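Long-range contacts in EpsJ (Vibrio vulnificus, PDB 2RET), which is a pseudopilin of the type 2 secretion system that pairs with the pseudopilin EpsI and probably forms part of the pseudopilus used in protein export: residues B[30-36]-B[66-71]; B[51-55]-B[125-129]; B[48-52]-B[141-146]. All blocks are in the same frame, centred on the assembly; numbering follows the deposited sequence.

Interaction 1: B[30-36]-B[66-71]; sequences SDFRQIA and IMFARL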
# COMPACT_ATOMS: atom_id res chain seq x y z
N SER B 30 -9.07 15.53 -11.59
CA SER B 30 -8.72 15.35 -10.18
C SER B 30 -9.83 14.61 -9.43
O SER B 30 -9.53 13.79 -8.58
CB SER B 30 -8.39 16.69 -9.49
OG SER B 30 -9.56 17.49 -9.21
N ASP B 31 -11.08 14.90 -9.77
CA ASP B 31 -12.25 14.37 -9.06
C ASP B 31 -12.63 12.97 -9.53
O ASP B 31 -12.73 12.04 -8.75
CB ASP B 31 -13.47 15.29 -9.20
CG ASP B 31 -13.37 16.56 -8.39
OD1 ASP B 31 -12.68 16.61 -7.35
OD2 ASP B 31 -14.04 17.55 -8.80
N PHE B 32 -12.88 12.83 -10.82
CA PHE B 32 -13.38 11.61 -11.37
C PHE B 32 -12.35 10.47 -11.40
O PHE B 32 -12.74 9.28 -11.45
CB PHE B 32 -13.97 11.85 -12.75
CG PHE B 32 -15.26 12.57 -12.73
CD1 PHE B 32 -16.43 11.89 -12.46
CD2 PHE B 32 -15.33 13.92 -13.02
CE1 PHE B 32 -17.64 12.55 -12.44
CE2 PHE B 32 -16.54 14.59 -12.96
CZ PHE B 32 -17.70 13.90 -12.68
N ARG B 33 -11.06 10.79 -11.39
CA ARG B 33 -10.05 9.76 -11.26
C ARG B 33 -9.83 9.28 -9.81
O ARG B 33 -9.16 8.27 -9.59
CB ARG B 33 -8.72 10.21 -11.87
CG ARG B 33 -8.72 10.36 -13.37
CD ARG B 33 -7.40 10.93 -13.75
NE ARG B 33 -7.15 11.24 -15.15
CZ ARG B 33 -6.63 10.41 -16.05
NH1 ARG B 33 -6.31 9.16 -15.74
NH2 ARG B 33 -6.40 10.84 -17.28
N GLN B 34 -10.37 10.01 -8.83
CA GLN B 34 -10.17 9.71 -7.43
C GLN B 34 -11.49 9.40 -6.70
O GLN B 34 -11.62 9.65 -5.49
CB GLN B 34 -9.39 10.86 -6.76
CG GLN B 34 -8.02 11.07 -7.43
CD GLN B 34 -6.98 11.51 -6.48
OE1 GLN B 34 -6.14 10.72 -6.00
NE2 GLN B 34 -7.02 12.78 -6.16
N ILE B 35 -12.42 8.81 -7.44
CA ILE B 35 -13.71 8.39 -6.88
C ILE B 35 -13.48 7.30 -5.82
O ILE B 35 -12.72 6.36 -6.05
CB ILE B 35 -14.68 7.85 -7.99
CG1 ILE B 35 -15.03 8.98 -8.96
CG2 ILE B 35 -15.98 7.26 -7.37
CD1 ILE B 35 -16.15 8.61 -10.00
N ALA B 36 -14.17 7.43 -4.69
CA ALA B 36 -13.97 6.53 -3.57
C ALA B 36 -15.18 5.59 -3.35
O ALA B 36 -16.34 5.97 -3.53
CB ALA B 36 -13.63 7.33 -2.29
N ILE B 66 -24.59 15.16 -10.50
CA ILE B 66 -23.86 13.97 -10.01
C ILE B 66 -23.20 14.32 -8.67
O ILE B 66 -22.83 15.47 -8.41
CB ILE B 66 -22.83 13.39 -11.08
CG1 ILE B 66 -22.35 11.99 -10.73
CG2 ILE B 66 -21.65 14.30 -11.31
CD1 ILE B 66 -21.68 11.25 -11.88
N MSE B 67 -23.13 13.32 -7.79
CA MSE B 67 -22.47 13.48 -6.51
C MSE B 67 -21.85 12.18 -6.10
O MSE B 67 -22.46 11.13 -6.25
CB MSE B 67 -23.44 13.98 -5.42
CG MSE B 67 -22.71 14.44 -4.13
SE MSE B 67 -23.90 15.01 -2.69
CE MSE B 67 -24.83 13.33 -2.23
N PHE B 68 -20.64 12.29 -5.54
CA PHE B 68 -19.86 11.14 -5.11
C PHE B 68 -18.78 11.50 -4.06
O PHE B 68 -18.38 12.66 -3.91
CB PHE B 68 -19.25 10.42 -6.33
CG PHE B 68 -18.41 11.31 -7.24
CD1 PHE B 68 -18.98 11.91 -8.37
CD2 PHE B 68 -17.06 11.53 -6.98
CE1 PHE B 68 -18.22 12.71 -9.21
CE2 PHE B 68 -16.29 12.33 -7.82
CZ PHE B 68 -16.85 12.92 -8.92
N ALA B 69 -18.31 10.48 -3.34
CA ALA B 69 -17.15 10.61 -2.42
C ALA B 69 -15.87 10.54 -3.23
O ALA B 69 -15.81 9.86 -4.22
CB ALA B 69 -17.20 9.51 -1.35
N ARG B 70 -14.84 11.28 -2.85
CA ARG B 70 -13.57 11.13 -3.51
C ARG B 70 -12.41 11.12 -2.50
O ARG B 70 -12.55 11.69 -1.40
CB ARG B 70 -13.39 12.21 -4.60
CG ARG B 70 -13.33 13.66 -4.12
CD ARG B 70 -12.52 14.51 -5.06
NE ARG B 70 -11.11 14.27 -4.89
CZ ARG B 70 -10.11 15.08 -5.23
NH1 ARG B 70 -10.28 16.23 -5.86
NH2 ARG B 70 -8.88 14.68 -4.98
N LEU B 71 -11.30 10.46 -2.87
CA LEU B 71 -10.04 10.60 -2.14
C LEU B 71 -9.59 12.05 -2.23
O LEU B 71 -9.29 12.55 -3.30
CB LEU B 71 -8.93 9.64 -2.67
CG LEU B 71 -7.55 9.75 -1.96
CD1 LEU B 71 -7.61 9.62 -0.41
CD2 LEU B 71 -6.50 8.76 -2.53
O HOH W 1 -18.52 7.47 -4.47

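Interaction 2: B[51-55]-B[125-129]; sequences LLHWA and LNVRF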
# COMPACT_ATOMS: atom_id res chain seq x y z
N LEU B 51 -23.50 5.03 -3.43
CA LEU B 51 -22.15 5.20 -3.96
C LEU B 51 -22.04 6.39 -4.96
O LEU B 51 -21.18 7.25 -4.80
CB LEU B 51 -21.68 3.90 -4.60
CG LEU B 51 -20.97 2.94 -3.66
CD1 LEU B 51 -20.68 1.64 -4.42
CD2 LEU B 51 -19.69 3.56 -3.04
N LEU B 52 -22.91 6.42 -5.96
CA LEU B 52 -22.98 7.50 -6.98
C LEU B 52 -24.41 8.02 -7.06
O LEU B 52 -25.34 7.25 -7.21
CB LEU B 52 -22.59 7.04 -8.40
CG LEU B 52 -21.14 6.64 -8.76
CD1 LEU B 52 -21.16 5.66 -9.96
CD2 LEU B 52 -20.27 7.83 -9.08
N HIS B 53 -24.56 9.34 -6.94
CA HIS B 53 -25.85 9.98 -7.03
C HIS B 53 -25.89 10.66 -8.40
O HIS B 53 -24.97 11.35 -8.78
CB HIS B 53 -26.04 11.03 -5.90
CG HIS B 53 -25.77 10.51 -4.53
ND1 HIS B 53 -26.77 10.14 -3.65
CD2 HIS B 53 -24.60 10.30 -3.88
CE1 HIS B 53 -26.22 9.74 -2.52
NE2 HIS B 53 -24.90 9.83 -2.63
N TRP B 54 -26.97 10.42 -9.12
CA TRP B 54 -27.09 10.80 -10.52
C TRP B 54 -28.58 10.96 -10.84
O TRP B 54 -29.31 9.98 -10.94
CB TRP B 54 -26.46 9.77 -11.45
CG TRP B 54 -26.72 10.03 -12.93
CD1 TRP B 54 -27.41 9.22 -13.81
CD2 TRP B 54 -26.28 11.15 -13.70
NE1 TRP B 54 -27.43 9.78 -15.07
CE2 TRP B 54 -26.74 10.96 -15.02
CE3 TRP B 54 -25.56 12.30 -13.40
CZ2 TRP B 54 -26.52 11.89 -16.02
CZ3 TRP B 54 -25.31 13.20 -14.39
CH2 TRP B 54 -25.78 13.00 -15.69
N ALA B 55 -29.04 12.20 -10.95
CA ALA B 55 -30.48 12.45 -11.16
C ALA B 55 -30.70 13.83 -11.70
O ALA B 55 -29.88 14.71 -11.51
CB ALA B 55 -31.27 12.26 -9.86
N LEU B 125 -24.93 18.25 -19.05
CA LEU B 125 -24.10 17.27 -18.41
C LEU B 125 -24.79 15.92 -18.60
O LEU B 125 -25.90 15.75 -18.20
CB LEU B 125 -23.99 17.60 -16.90
CG LEU B 125 -23.33 16.55 -15.99
CD1 LEU B 125 -21.88 16.36 -16.39
CD2 LEU B 125 -23.46 16.90 -14.49
N ASN B 126 -24.09 14.97 -19.21
CA ASN B 126 -24.53 13.59 -19.28
C ASN B 126 -23.44 12.58 -18.86
O ASN B 126 -22.31 12.67 -19.28
CB ASN B 126 -25.00 13.24 -20.68
CG ASN B 126 -25.75 11.91 -20.72
OD1 ASN B 126 -26.70 11.68 -19.95
ND2 ASN B 126 -25.33 11.04 -21.62
N VAL B 127 -23.83 11.61 -18.06
CA VAL B 127 -22.91 10.61 -17.52
C VAL B 127 -23.46 9.23 -17.80
O VAL B 127 -24.66 8.99 -17.66
CB VAL B 127 -22.66 10.81 -16.01
CG1 VAL B 127 -21.70 9.73 -15.48
CG2 VAL B 127 -22.03 12.22 -15.71
N ARG B 128 -22.56 8.34 -18.22
CA ARG B 128 -22.87 6.94 -18.49
C ARG B 128 -21.91 6.06 -17.73
O ARG B 128 -20.80 6.44 -17.44
CB ARG B 128 -22.80 6.66 -19.96
CG ARG B 128 -23.94 7.27 -20.73
CD ARG B 128 -23.54 7.53 -22.15
NE ARG B 128 -23.83 6.38 -22.98
CZ ARG B 128 -22.96 5.72 -23.75
NH1 ARG B 128 -21.67 6.06 -23.84
NH2 ARG B 128 -23.41 4.68 -24.45
N PHE B 129 -22.38 4.87 -17.40
CA PHE B 129 -21.71 3.99 -16.49
C PHE B 129 -21.53 2.67 -17.20
O PHE B 129 -22.48 2.11 -17.77
CB PHE B 129 -22.58 3.82 -15.24
CG PHE B 129 -23.03 5.13 -14.65
CD1 PHE B 129 -24.27 5.66 -14.99
CD2 PHE B 129 -22.20 5.84 -13.80
CE1 PHE B 129 -24.70 6.86 -14.45
CE2 PHE B 129 -22.61 7.06 -13.26
CZ PHE B 129 -23.87 7.56 -13.57

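Interaction 3: B[48-52]-B[141-146]; sequences SKKLL and NELTLP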
# COMPACT_ATOMS: atom_id res chain seq x y z
N SER B 48 -31.04 6.61 3.51
CA SER B 48 -30.72 5.99 2.23
C SER B 48 -29.42 6.56 1.64
O SER B 48 -29.35 7.74 1.29
CB SER B 48 -31.87 6.15 1.24
OG SER B 48 -31.72 7.32 0.46
N LYS B 49 -28.40 5.70 1.53
CA LYS B 49 -27.09 6.11 1.05
C LYS B 49 -26.90 5.58 -0.36
O LYS B 49 -27.57 4.63 -0.74
CB LYS B 49 -25.98 5.54 1.96
CG LYS B 49 -26.31 5.53 3.44
CD LYS B 49 -25.10 5.16 4.30
CE LYS B 49 -24.10 6.32 4.44
NZ LYS B 49 -23.41 6.29 5.78
N LYS B 50 -26.01 6.21 -1.11
CA LYS B 50 -25.58 5.72 -2.43
C LYS B 50 -24.08 5.91 -2.62
O LYS B 50 -23.47 6.82 -2.07
CB LYS B 50 -26.31 6.44 -3.57
CG LYS B 50 -27.81 6.19 -3.72
CD LYS B 50 -28.36 6.95 -4.93
CE LYS B 50 -29.87 6.99 -4.96
NZ LYS B 50 -30.52 7.76 -3.83
N LEU B 51 -23.50 5.03 -3.43
CA LEU B 51 -22.15 5.20 -3.96
C LEU B 51 -22.04 6.39 -4.96
O LEU B 51 -21.18 7.25 -4.80
CB LEU B 51 -21.68 3.90 -4.60
CG LEU B 51 -20.97 2.94 -3.66
CD1 LEU B 51 -20.68 1.64 -4.42
CD2 LEU B 51 -19.69 3.56 -3.04
N LEU B 52 -22.91 6.42 -5.96
CA LEU B 52 -22.98 7.50 -6.98
C LEU B 52 -24.41 8.02 -7.06
O LEU B 52 -25.34 7.25 -7.21
CB LEU B 52 -22.59 7.04 -8.40
CG LEU B 52 -21.14 6.64 -8.76
CD1 LEU B 52 -21.16 5.66 -9.96
CD2 LEU B 52 -20.27 7.83 -9.08
N ASN B 141 -26.39 0.05 -8.34
CA ASN B 141 -25.64 -0.92 -7.57
C ASN B 141 -24.92 -0.17 -6.45
O ASN B 141 -24.02 0.63 -6.69
CB ASN B 141 -24.64 -1.63 -8.49
CG ASN B 141 -23.94 -2.77 -7.82
OD1 ASN B 141 -23.88 -2.86 -6.60
ND2 ASN B 141 -23.40 -3.66 -8.61
N GLU B 142 -25.34 -0.41 -5.21
CA GLU B 142 -24.81 0.33 -4.06
C GLU B 142 -23.59 -0.37 -3.44
O GLU B 142 -22.93 0.20 -2.54
CB GLU B 142 -25.93 0.56 -3.01
CG GLU B 142 -26.57 1.97 -3.07
CD GLU B 142 -27.91 2.03 -3.85
OE1 GLU B 142 -28.96 1.74 -3.23
OE2 GLU B 142 -27.91 2.42 -5.05
N LEU B 143 -23.29 -1.56 -3.95
CA LEU B 143 -22.20 -2.39 -3.41
C LEU B 143 -20.85 -2.22 -4.11
O LEU B 143 -19.83 -2.51 -3.53
CB LEU B 143 -22.61 -3.86 -3.44
CG LEU B 143 -23.88 -4.21 -2.64
CD1 LEU B 143 -24.17 -5.71 -2.70
CD2 LEU B 143 -23.77 -3.69 -1.21
N THR B 144 -20.86 -1.76 -5.35
CA THR B 144 -19.64 -1.64 -6.16
C THR B 144 -19.80 -0.47 -7.15
O THR B 144 -20.91 -0.09 -7.52
CB THR B 144 -19.33 -2.99 -6.91
OG1 THR B 144 -18.00 -2.96 -7.47
CG2 THR B 144 -20.32 -3.25 -8.05
N LEU B 145 -18.69 0.13 -7.55
CA LEU B 145 -18.72 1.24 -8.50
C LEU B 145 -18.74 0.64 -9.89
O LEU B 145 -18.38 -0.52 -10.06
CB LEU B 145 -17.51 2.16 -8.34
CG LEU B 145 -17.48 3.11 -7.11
CD1 LEU B 145 -16.09 3.60 -6.87
CD2 LEU B 145 -18.48 4.30 -7.27
N PRO B 146 -19.17 1.42 -10.90
CA PRO B 146 -18.98 0.93 -12.27
C PRO B 146 -17.48 0.89 -12.61
O PRO B 146 -16.72 1.70 -12.10
CB PRO B 146 -19.70 2.00 -13.12
CG PRO B 146 -19.57 3.23 -12.30
CD PRO B 146 -19.77 2.76 -10.88

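Interaction 1: B[30-36]-B[66-71]
Arg-70 NH1 donates to Asp-31 OD1 at 2.9 Å in a salt bridge that meets the oxygen nearly end-on but leaves the guanidinium plane by 21°. The same carboxylate is held by Arg-99 and Tyr-90, so its buried charge has several partners. Arginine suits the place because its flat head has two tasks: NH1 serves Asp-31 while NE and NH2 hold Leu-71 O of its own strand side-on, NH2 at 2.7 Å. Ser-30 O lies 3.6 Å above the centre of the guanidinium. A bend at chi3 (-75°) folds the chain back far enough for the grip on Leu-71. Along the backbone, Leu-71 N donates to Gln-34 O at 2.8 Å and Ala-36 N to Ala-69 O at 3.0 Å, bridging residues 34-36 to strand 64-74. A water links Ala-36 O to Ala-69 N.

Beside the polar groups the packing is apolar. The rings of Phe-32 and Phe-68 meet obliquely, planes at 49°, and Phe-68 CZ lies over one face of Phe-32, toward its rim. Ile-66 CG2 comes to the edge of that ring. Ile-35 CG1 makes an off-centre CH-pi contact with Phe-68. Two arginines, Arg-70 and Arg-99, would probably favour the ionised form of Asp-31.

Interaction 2: B[51-55]-B[125-129]
Leu-125 meets the six-membered end of the Trp-54 indole twice: its carbonyl O lies at the ring edge, and its CD2 approaches CZ3 at 4.1 Å. At Asn-126 the backbone does most of the touching, CA standing 3.8 Å from Trp-54 CH2, while OD1 brushes CZ2. Val-127 follows and lies over one indole face. Valine's short branched side chain puts CB close over the six-membered ring, 3.8 Å from its centroid and only 11° off the normal, a CH-pi contact, and CG2 adds a touch at CZ3. The indole reaches this far because Trp-54 CG is anti to the backbone N, which carries the ring out from its strand.

The contact joins strand 49-56 of the six-stranded antiparallel sheet to strand 122-130 of the four-stranded one. Their axes pass 9.1 Å apart at 130°, and no backbone pairing joins them; the Trp-54 indole spans the gap and lies on the main chain of 125-127.

Phe-129 ends the row. Its CE1-CZ edge points at the five-membered ring of Trp-54 in an edge-to-face pair, centroids 5.2 Å apart and planes at 74°. Leu-52 slides past the phenyl in the opposite direction, CD1 lying 3.9 Å from CE2, and Ile-149 of strand 148-155 also packs on Phe-129.

Interaction 3: B[48-52]-B[141-146]
Leu-51 pushes an apolar methyl into the backbone of a turn, an unusual place for a leucine end. Its CD1 lies 3.3 Å from Glu-142 O and 3.5 Å from Thr-144 N, with the carbonyl carbon of Leu-143 close by. The turn is shaped from within: Asn-141 OD1 accepts from Leu-143 N at 3.0 Å, an Asx turn, and takes a second, weak bond from Thr-144 N. Asparagine fits here because its short amide can return to the main chain just ahead of it. Glu-142 O, beside the leucine, is satisfied by Gln-39 NE2.

Glu-142 works mainly through its aliphatic part. With the chain bent at chi2 (99°), CG lies 3.7 Å from Lys-49 O and near Lys-50 CA. The Glu-142 side chain runs obliquely across Lys-50, OE2 near CG, while Lys-50 NZ remains 6.1 Å from Glu-142 OE2; any attraction between the charges would act at a distance.

Farther along, Leu-145 CD2 packs against Leu-52 CG at 3.8 Å, the two side chains crossing at about a right angle, and also approaches Leu-51 CB. Leu-52 CD1 meets the CD corner of the Pro-146 ring at 3.3 Å, closer than usual for carbons. The rigid proline ring also packs on Phe-129 of strand 122-130. Thus the loop before strand 148-155 lies against the beginning of strand 49-56, which pairs on one side with strand 40-41.

How the interactions relate
The centres of interactions 1 and 2 lie about 12 Å apart, those of 1 and 3 about 13 Å, and those of 2 and 3 about 11 Å. Along the chain the segments run 30-36, 48-55, 66-71, 125-129 and 141-146, so interaction 1 crosses both others. Strands 49-56 and 64-74 are adjacent in the six-stranded antiparallel sheet; Met-67 O and His-53 N form a probable hydrogen bond between them. Interaction 1 brings the end of helix 10-32 and the following residues to that sheet, while interactions 2 and 3 share strand 49-56, the former facing the four-stranded sheet and the latter the loop between two strands of that sheet. The interleaved contacts therefore unite the helix end, both sheets and a loop of the four-stranded one in one compact domain.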